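Local coordinates for siderophore-interacting protein (Aeromonas hydrophila, PDB 6K2L) that binds flavin-adenine dinucleotide and probably acts as a ferric-siderophore reductase that releases iron from siderophores, at residues P6-I18 against I28-F40. The protein carries 1 engineered substitution. Numbering follows the deposited sequence.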
loop_
_atom_site.group_PDB
_atom_site.type_symbol
_atom_site.label_atom_id
_atom_site.label_comp_id
_atom_site.label_asym_id
_atom_site.label_seq_id
_atom_site.Cartn_x
_atom_site.Cartn_y
_atom_site.Cartn_z
ATOM N N PRO A 6 -9.537 -7.847 20.589
ATOM C CA PRO A 6 -8.138 -7.433 20.438
ATOM C C PRO A 6 -7.653 -7.522 18.984
ATOM O O PRO A 6 -7.174 -8.565 18.523
ATOM C CB PRO A 6 -7.379 -8.414 21.338
ATOM C CG PRO A 6 -8.270 -9.604 21.458
ATOM C CD PRO A 6 -9.673 -9.080 21.390
ATOM N N VAL A 7 -7.779 -6.396 18.275
ATOM C CA VAL A 7 -7.353 -6.298 16.884
ATOM C C VAL A 7 -5.849 -6.114 16.743
ATOM O O VAL A 7 -5.315 -6.242 15.633
ATOM C CB VAL A 7 -8.142 -5.144 16.226
ATOM C CG1 VAL A 7 -7.449 -3.800 16.466
ATOM C CG2 VAL A 7 -8.374 -5.402 14.737
ATOM N N ASN A 8 -5.145 -5.805 17.832
ATOM C CA ASN A 8 -3.691 -5.682 17.810
ATOM C C ASN A 8 -3.010 -6.763 18.645
ATOM O O ASN A 8 -1.812 -6.657 18.935
ATOM C CB ASN A 8 -3.267 -4.287 18.279
ATOM C CG ASN A 8 -3.239 -3.280 17.139
ATOM O OD1 ASN A 8 -4.291 -2.791 16.715
ATOM N ND2 ASN A 8 -2.036 -2.966 16.633
ATOM N N ARG A 9 -3.748 -7.807 19.030
ATOM C CA ARG A 9 -3.163 -8.935 19.742
ATOM C C ARG A 9 -1.986 -9.530 18.956
ATOM O O ARG A 9 -1.932 -9.460 17.720
ATOM C CB ARG A 9 -4.222 -10.015 19.980
ATOM C CG ARG A 9 -4.592 -10.784 18.719
ATOM C CD ARG A 9 -5.896 -11.535 18.825
ATOM N NE ARG A 9 -6.232 -12.231 17.579
ATOM C CZ ARG A 9 -6.923 -11.695 16.572
ATOM N NH1 ARG A 9 -7.346 -10.445 16.649
ATOM N NH2 ARG A 9 -7.179 -12.407 15.475
ATOM N N PRO A 10 -1.024 -10.122 19.653
ATOM C CA PRO A 10 0.014 -10.874 18.947
ATOM C C PRO A 10 -0.612 -12.081 18.268
ATOM O O PRO A 10 -1.510 -12.722 18.814
ATOM C CB PRO A 10 0.996 -11.282 20.056
ATOM C CG PRO A 10 0.232 -11.151 21.329
ATOM C CD PRO A 10 -0.821 -10.107 21.113
ATOM N N ARG A 11 -0.149 -12.368 17.054
ATOM C CA ARG A 11 -0.639 -13.512 16.297
ATOM C C ARG A 11 0.505 -14.453 15.956
ATOM O O ARG A 11 1.618 -14.011 15.650
ATOM C CB ARG A 11 -1.332 -13.078 15.011
ATOM C CG ARG A 11 -2.530 -12.226 15.230
ATOM C CD ARG A 11 -2.638 -11.310 14.079
ATOM N NE ARG A 11 -3.997 -10.825 13.839
ATOM C CZ ARG A 11 -4.443 -9.656 14.276
ATOM N NH1 ARG A 11 -3.634 -8.878 15.002
ATOM N NH2 ARG A 11 -5.681 -9.265 13.977
ATOM N N LEU A 12 0.221 -15.746 16.016
ATOM C CA LEU A 12 1.177 -16.766 15.624
ATOM C C LEU A 12 0.883 -17.143 14.185
ATOM O O LEU A 12 -0.219 -17.609 13.885
ATOM C CB LEU A 12 1.089 -17.990 16.533
ATOM C CG LEU A 12 2.317 -18.910 16.490
ATOM C CD1 LEU A 12 3.553 -18.237 17.120
ATOM C CD2 LEU A 12 2.010 -20.257 17.170
ATOM N N LEU A 13 1.839 -16.901 13.293
ATOM C CA LEU A 13 1.671 -17.207 11.882
ATOM C C LEU A 13 2.552 -18.383 11.509
ATOM O O LEU A 13 3.517 -18.715 12.212
ATOM C CB LEU A 13 2.005 -16.000 10.994
ATOM C CG LEU A 13 1.563 -14.635 11.536
ATOM C CD1 LEU A 13 2.147 -13.482 10.735
ATOM C CD2 LEU A 13 0.075 -14.574 11.537
ATOM N N THR A 14 2.211 -18.998 10.379
ATOM C CA THR A 14 2.948 -20.122 9.832
ATOM C C THR A 14 3.594 -19.699 8.516
ATOM O O THR A 14 3.019 -18.917 7.747
ATOM C CB THR A 14 2.004 -21.321 9.631
ATOM O OG1 THR A 14 1.458 -21.725 10.896
ATOM C CG2 THR A 14 2.715 -22.512 8.981
ATOM N N VAL A 15 4.793 -20.206 8.254
ATOM C CA VAL A 15 5.436 -19.903 6.982
ATOM C C VAL A 15 4.721 -20.679 5.876
ATOM O O VAL A 15 4.579 -21.902 5.940
ATOM C CB VAL A 15 6.935 -20.241 7.029
ATOM C CG1 VAL A 15 7.564 -20.030 5.648
ATOM C CG2 VAL A 15 7.640 -19.431 8.109
ATOM N N LYS A 16 4.245 -19.972 4.865
ATOM C CA LYS A 16 3.640 -20.569 3.688
ATOM C C LYS A 16 4.695 -20.913 2.647
ATOM O O LYS A 16 4.754 -22.052 2.178
ATOM C CB LYS A 16 2.603 -19.606 3.099
ATOM C CG LYS A 16 1.585 -20.229 2.184
ATOM C CD LYS A 16 0.400 -19.308 2.031
ATOM C CE LYS A 16 0.180 -18.931 0.585
ATOM N NZ LYS A 16 -0.850 -19.788 -0.068
ATOM N N HIS A 17 5.540 -19.947 2.284
ATOM C CA HIS A 17 6.609 -20.184 1.326
ATOM C C HIS A 17 7.686 -19.120 1.466
ATOM O O HIS A 17 7.465 -18.041 2.016
ATOM C CB HIS A 17 6.101 -20.196 -0.113
ATOM C CG HIS A 17 5.324 -18.974 -0.490
ATOM N ND1 HIS A 17 5.931 -17.780 -0.829
ATOM C CD2 HIS A 17 3.988 -18.762 -0.588
ATOM C CE1 HIS A 17 5.001 -16.891 -1.133
ATOM N NE2 HIS A 17 3.813 -17.458 -0.988
ATOM N N ILE A 18 8.849 -19.446 0.920
ATOM C CA ILE A 18 10.083 -18.701 1.071
ATOM C C ILE A 18 10.616 -18.432 -0.323
ATOM O O ILE A 18 10.363 -19.195 -1.258
ATOM C CB ILE A 18 11.105 -19.494 1.915
ATOM C CG1 ILE A 18 10.479 -19.907 3.239
ATOM C CG2 ILE A 18 12.346 -18.701 2.172
ATOM C CD1 ILE A 18 10.392 -21.391 3.413
ATOM N N ILE A 28 9.994 -14.089 3.242
ATOM C CA ILE A 28 9.256 -15.142 3.917
ATOM C C ILE A 28 7.800 -14.717 3.976
ATOM O O ILE A 28 7.479 -13.611 4.426
ATOM C CB ILE A 28 9.823 -15.403 5.315
ATOM C CG1 ILE A 28 11.248 -15.962 5.201
ATOM C CG2 ILE A 28 8.901 -16.301 6.056
ATOM C CD1 ILE A 28 12.005 -16.020 6.540
ATOM N N CYS A 29 6.923 -15.564 3.462
ATOM C CA CYS A 29 5.507 -15.257 3.383
ATOM C C CYS A 29 4.781 -16.041 4.459
ATOM O O CYS A 29 4.859 -17.269 4.501
ATOM C CB CYS A 29 4.952 -15.600 2.008
ATOM S SG CYS A 29 3.157 -15.567 2.013
ATOM N N LEU A 30 4.085 -15.337 5.325
ATOM C CA LEU A 30 3.477 -15.909 6.503
ATOM C C LEU A 30 1.970 -15.815 6.363
ATOM O O LEU A 30 1.439 -14.891 5.746
ATOM C CB LEU A 30 3.945 -15.179 7.745
ATOM C CG LEU A 30 5.456 -15.309 7.961
ATOM C CD1 LEU A 30 5.988 -14.004 8.477
ATOM C CD2 LEU A 30 5.704 -16.389 8.949
ATOM N N THR A 31 1.280 -16.803 6.908
ATOM C CA THR A 31 -0.158 -16.863 6.769
ATOM C C THR A 31 -0.770 -17.369 8.059
ATOM O O THR A 31 -0.131 -18.097 8.823
ATOM C CB THR A 31 -0.574 -17.763 5.597
ATOM O OG1 THR A 31 -2.006 -17.802 5.525
ATOM C CG2 THR A 31 -0.015 -19.192 5.746
ATOM N N SER A 32 -2.016 -16.963 8.285
ATOM C CA SER A 32 -2.879 -17.365 9.390
ATOM C C SER A 32 -4.281 -16.835 9.146
ATOM O O SER A 32 -4.447 -15.731 8.594
ATOM C CB SER A 32 -2.387 -16.836 10.736
ATOM O OG SER A 32 -2.916 -17.592 11.820
ATOM N N PRO A 33 -5.314 -17.591 9.525
ATOM C CA PRO A 33 -6.672 -17.024 9.537
ATOM C C PRO A 33 -6.819 -15.860 10.501
ATOM O O PRO A 33 -7.736 -15.048 10.334
ATOM C CB PRO A 33 -7.540 -18.222 9.944
ATOM C CG PRO A 33 -6.738 -19.419 9.455
ATOM C CD PRO A 33 -5.318 -19.045 9.757
ATOM N N GLU A 34 -5.927 -15.738 11.479
ATOM C CA GLU A 34 -5.867 -14.568 12.345
ATOM C C GLU A 34 -5.430 -13.288 11.621
ATOM O O GLU A 34 -5.389 -12.223 12.254
ATOM C CB GLU A 34 -4.895 -14.854 13.486
ATOM C CG GLU A 34 -5.540 -15.330 14.761
ATOM C CD GLU A 34 -4.509 -15.545 15.842
ATOM O OE1 GLU A 34 -3.637 -16.439 15.664
ATOM O OE2 GLU A 34 -4.551 -14.795 16.848
ATOM N N LEU A 35 -5.064 -13.357 10.336
ATOM C CA LEU A 35 -4.690 -12.156 9.597
ATOM C C LEU A 35 -5.895 -11.417 9.021
ATOM O O LEU A 35 -5.728 -10.304 8.510
ATOM C CB LEU A 35 -3.717 -12.510 8.467
ATOM C CG LEU A 35 -2.325 -12.900 8.975
ATOM C CD1 LEU A 35 -1.380 -13.156 7.820
ATOM C CD2 LEU A 35 -1.798 -11.821 9.921
ATOM N N ALA A 36 -7.098 -11.993 9.128
ATOM C CA ALA A 36 -8.280 -11.426 8.489
ATOM C C ALA A 36 -8.642 -10.050 9.053
ATOM O O ALA A 36 -9.069 -9.162 8.310
ATOM C CB ALA A 36 -9.450 -12.398 8.635
ATOM N N ASP A 37 -8.475 -9.838 10.354
ATOM C CA ASP A 37 -8.746 -8.528 10.936
ATOM C C ASP A 37 -7.473 -7.719 11.200
ATOM O O ASP A 37 -7.523 -6.708 11.913
ATOM C CB ASP A 37 -9.541 -8.683 12.230
ATOM C CG ASP A 37 -8.897 -9.652 13.169
ATOM O OD1 ASP A 37 -7.921 -10.283 12.728
ATOM O OD2 ASP A 37 -9.353 -9.797 14.326
ATOM N N TYR A 38 -6.344 -8.145 10.655
ATOM C CA TYR A 38 -5.093 -7.432 10.879
ATOM C C TYR A 38 -5.175 -6.049 10.242
ATOM O O TYR A 38 -5.608 -5.935 9.091
ATOM C CB TYR A 38 -3.922 -8.225 10.287
ATOM C CG TYR A 38 -2.564 -7.780 10.784
ATOM C CD1 TYR A 38 -2.065 -8.224 11.995
ATOM C CD2 TYR A 38 -1.777 -6.919 10.030
ATOM C CE1 TYR A 38 -0.823 -7.816 12.442
ATOM C CE2 TYR A 38 -0.550 -6.506 10.465
ATOM C CZ TYR A 38 -0.071 -6.956 11.669
ATOM O OH TYR A 38 1.156 -6.532 12.130
ATOM N N PRO A 39 -4.777 -4.986 10.950
ATOM C CA PRO A 39 -4.830 -3.630 10.374
ATOM C C PRO A 39 -4.039 -3.479 9.075
ATOM O O PRO A 39 -3.118 -4.245 8.774
ATOM C CB PRO A 39 -4.230 -2.760 11.476
ATOM C CG PRO A 39 -4.457 -3.527 12.728
ATOM C CD PRO A 39 -4.424 -4.976 12.379
ATOM N N PHE A 40 -4.400 -2.450 8.311
ATOM C CA PHE A 40 -3.800 -2.188 6.997
ATOM C C PHE A 40 -2.344 -1.717 7.105
ATOM O O PHE A 40 -2.053 -0.530 7.265
ATOM C CB PHE A 40 -4.621 -1.151 6.212
ATOM C CG PHE A 40 -6.131 -1.329 6.311
ATOM C CD1 PHE A 40 -6.857 -1.870 5.240
ATOM C CD2 PHE A 40 -6.828 -0.931 7.458
ATOM C CE1 PHE A 40 -8.238 -2.020 5.317
ATOM C CE2 PHE A 40 -8.204 -1.081 7.546
ATOM C CZ PHE A 40 -8.908 -1.625 6.473
#
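V15 packs against L30 and I28 on one face of the sheet, forming the apolar centre. CG2 of V15 lies 3.7 Å from CD2 of L30 and also touches CG2 of I28; L13 continues the apolar row, crossing L30 and, beyond the strand, L35 at about right angles, its CD2 3.7 Å from L35 CD2. On the reverse face the H17 ring lies over C29, with C29 CB 3.7 Å from the ring centroid in a CH-pi contact; with CG between backbone N and carbonyl carbon (chi1 54°), the imidazole turns back over the neighbouring strand. Here a hairpin of the antiparallel barrel that forms the FAD-binding domain illustrates how a classic beta bulge is accommodated: K16 and H17 both face C29, whose O accepts from K16 N and whose N donates to H17 O. Where 28-40 leaves the sheet for a 3-10 segment and a type I turn, R9, R11, E34 and D37 form a salt-bridge network. R11 NH2 reaches D37 OD1 at 2.8 Å from above the carboxylate plane, while its NE donates to E34 O. R9 CZ lies over one face of the R11 guanidinium and Y38 CD1 over the other, the tyrosine ring steeply inclined (79°). R9 NE bonds the anti lone pair of E34 OE2 at 3.2 Å, and R9 NH1 meets D37 OD2 at 3.1 Å.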